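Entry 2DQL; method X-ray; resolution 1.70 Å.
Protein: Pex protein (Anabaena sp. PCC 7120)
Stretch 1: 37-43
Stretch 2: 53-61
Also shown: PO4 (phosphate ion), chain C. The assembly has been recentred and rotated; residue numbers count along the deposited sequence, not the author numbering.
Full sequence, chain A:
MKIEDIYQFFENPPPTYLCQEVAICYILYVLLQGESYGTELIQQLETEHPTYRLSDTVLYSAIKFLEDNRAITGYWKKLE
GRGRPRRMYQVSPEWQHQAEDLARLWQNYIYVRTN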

# COMPACT_ATOMS: atom_id res chain seq x y z
N TYR A 37 11.85 1.16 -21.56
CA TYR A 37 10.63 0.47 -21.95
C TYR A 37 10.00 -0.18 -20.72
O TYR A 37 10.66 -0.36 -19.71
N GLY A 38 8.72 -0.52 -20.83
CA GLY A 38 7.99 -1.11 -19.72
C GLY A 38 8.65 -2.19 -18.89
O GLY A 38 8.82 -2.04 -17.67
N THR A 39 9.03 -3.29 -19.52
CA THR A 39 9.64 -4.38 -18.78
C THR A 39 10.91 -3.95 -18.06
O THR A 39 11.18 -4.40 -16.94
N GLU A 40 11.70 -3.07 -18.68
CA GLU A 40 12.94 -2.61 -18.07
C GLU A 40 12.65 -1.70 -16.88
O GLU A 40 13.33 -1.77 -15.85
N LEU A 41 11.64 -0.84 -17.01
CA LEU A 41 11.28 0.06 -15.93
C LEU A 41 10.95 -0.75 -14.68
O LEU A 41 11.35 -0.39 -13.58
N ILE A 42 10.23 -1.85 -14.87
CA ILE A 42 9.86 -2.70 -13.75
C ILE A 42 11.06 -3.43 -13.17
O ILE A 42 11.30 -3.39 -11.97
N GLN A 43 11.83 -4.09 -14.04
CA GLN A 43 13.00 -4.84 -13.59
C GLN A 43 14.07 -3.96 -12.94
O GLN A 43 14.63 -4.32 -11.91
N ARG A 53 8.74 -2.51 -5.61
CA ARG A 53 8.23 -3.19 -6.78
C ARG A 53 7.30 -2.26 -7.55
O ARG A 53 6.74 -1.32 -7.00
N LEU A 54 7.15 -2.54 -8.84
CA LEU A 54 6.25 -1.76 -9.68
C LEU A 54 5.38 -2.75 -10.42
O LEU A 54 5.88 -3.58 -11.18
N SER A 55 4.07 -2.68 -10.20
CA SER A 55 3.14 -3.58 -10.85
C SER A 55 2.90 -3.14 -12.28
O SER A 55 3.10 -1.98 -12.64
N ASP A 56 2.46 -4.08 -13.09
CA ASP A 56 2.17 -3.81 -14.48
C ASP A 56 1.03 -2.79 -14.56
O ASP A 56 1.03 -1.89 -15.40
N THR A 57 0.06 -2.91 -13.65
CA THR A 57 -1.09 -2.00 -13.61
C THR A 57 -0.69 -0.57 -13.27
O THR A 57 -1.15 0.38 -13.90
N VAL A 58 0.16 -0.39 -12.27
CA VAL A 58 0.58 0.96 -11.91
C VAL A 58 1.50 1.53 -12.99
O VAL A 58 1.45 2.71 -13.30
N LEU A 59 2.35 0.68 -13.57
CA LEU A 59 3.25 1.11 -14.63
C LEU A 59 2.46 1.77 -15.75
O LEU A 59 2.75 2.90 -16.16
N TYR A 60 1.42 1.10 -16.23
CA TYR A 60 0.69 1.64 -17.37
C TYR A 60 -0.30 2.71 -16.93
O TYR A 60 -0.69 3.56 -17.77
N SER A 61 -0.67 2.81 -15.65
CA SER A 61 -1.51 3.91 -15.21
C SER A 61 -0.62 5.15 -15.28
O SER A 61 -1.06 6.24 -15.65

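Two helix starts in the Pex protein, the second with the loop leading into it, meet through a small apolar contact, with no direct hydrogen bond between them and a single water joining the backbones of the two stretches. The example illustrates how a glycine and a few branched side chains line the contact between two helices whose axes cross at 119° and come within 10.7 Å. Ile42 carries the largest share. Its CA-to-CB bond points sideways, yet the m,t rotamer brings its end nearer, so that CD1 lies 3.6 Å from Leu59 CD2 and CG1 lies 4.2 Å from Leu54 CD2. Leu54 and Leu59 both point toward the first helix in t,p rotamers; Leu41 (m,t) points back, its CD1 4.1 Å from Leu59 CD1. The missing side chain at Gly38 leaves room for the Tyr60 hydroxyl: Gly38 CA sits 3.7 Å from Tyr60 OH, and an ideal CB on Gly38 would clash with Tyr60 OH. Gly38 O lies 3.6 Å from Leu59 CD2. The polar partners are few. One water donates to Ile42 O and accepts from Leu54 N, each at 2.9 Å. Ser55, pointing away, caps its own helix as OG accepts from Val58 N (2.9 Å). Thr39 also points away, and its OG1 donates to phosphate O1 at 2.8 Å, although that hydroxyl's position is less certain.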

# COMPACT_ATOMS: atom_id res chain seq x y z
CB TYR A 37 10.93 -0.56 -23.04
CG TYR A 37 12.06 -1.53 -22.74
CD1 TYR A 37 11.78 -2.87 -22.41
CD2 TYR A 37 13.39 -1.14 -22.81
CE1 TYR A 37 12.82 -3.78 -22.18
CE2 TYR A 37 14.43 -2.04 -22.57
CZ TYR A 37 14.13 -3.36 -22.26
OH TYR A 37 15.16 -4.25 -22.04
CB THR A 39 9.94 -5.58 -19.69
OG1 THR A 39 10.99 -5.25 -20.61
CG2 THR A 39 8.70 -5.95 -20.47
CB GLU A 40 13.79 -1.86 -19.09
CG GLU A 40 15.15 -1.44 -18.55
CD GLU A 40 16.02 -0.81 -19.62
OE1 GLU A 40 15.69 0.31 -20.08
OE2 GLU A 40 17.03 -1.43 -20.00
CB LEU A 41 10.09 0.93 -16.34
CG LEU A 41 10.48 2.03 -17.34
CD1 LEU A 41 9.24 2.61 -18.01
CD2 LEU A 41 11.28 3.11 -16.61
CB ILE A 42 8.79 -3.74 -14.16
CG1 ILE A 42 7.48 -3.02 -14.49
CG2 ILE A 42 8.58 -4.76 -13.03
CD1 ILE A 42 6.38 -3.94 -15.02
CB GLN A 43 13.60 -5.62 -14.76
CG GLN A 43 14.68 -6.60 -14.33
CD GLN A 43 14.18 -7.58 -13.27
OE1 GLN A 43 13.18 -8.29 -13.49
NE2 GLN A 43 14.85 -7.62 -12.13
CB ARG A 53 7.45 -4.45 -6.38
CG ARG A 53 8.28 -5.53 -5.72
CD ARG A 53 9.18 -6.25 -6.71
NE ARG A 53 9.90 -7.36 -6.09
CZ ARG A 53 10.91 -7.23 -5.23
NH1 ARG A 53 11.34 -6.03 -4.88
NH2 ARG A 53 11.47 -8.31 -4.72
CB LEU A 54 7.04 -0.90 -10.68
CG LEU A 54 6.18 -0.13 -11.69
CD1 LEU A 54 5.19 0.78 -10.97
CD2 LEU A 54 7.09 0.69 -12.60
CB SER A 55 1.79 -3.60 -10.11
OG SER A 55 1.04 -2.43 -10.38
CB ASP A 56 1.78 -5.12 -15.17
CG ASP A 56 1.62 -4.98 -16.65
OD1 ASP A 56 0.48 -5.10 -17.13
OD2 ASP A 56 2.64 -4.74 -17.33
CB THR A 57 -2.15 -2.50 -12.60
OG1 THR A 57 -2.72 -3.73 -13.08
CG2 THR A 57 -3.27 -1.47 -12.42
CB VAL A 58 1.28 1.00 -10.54
CG1 VAL A 58 1.81 2.41 -10.26
CG2 VAL A 58 0.28 0.58 -9.46
CB LEU A 59 4.03 -0.08 -15.22
CG LEU A 59 4.72 0.17 -16.57
CD1 LEU A 59 5.76 1.28 -16.42
CD2 LEU A 59 5.37 -1.12 -17.07
CB TYR A 60 0.28 0.52 -18.32
CG TYR A 60 1.43 -0.10 -19.07
CD1 TYR A 60 1.99 0.53 -20.18
CD2 TYR A 60 1.97 -1.33 -18.69
CE1 TYR A 60 3.04 -0.03 -20.87
CE2 TYR A 60 3.02 -1.89 -19.38
CZ TYR A 60 3.55 -1.24 -20.47
OH TYR A 60 4.60 -1.81 -21.16
CB SER A 61 -1.99 3.71 -13.77
OG SER A 61 -2.92 2.64 -13.68
P PO4 C . 9.49 -6.00 -24.36
O1 PO4 C . 10.07 -6.28 -23.03
O2 PO4 C . 10.58 -5.97 -25.37
O3 PO4 C . 8.52 -7.05 -24.74
O4 PO4 C . 8.80 -4.67 -24.35
O HOH W 1 9.49 -4.05 -9.76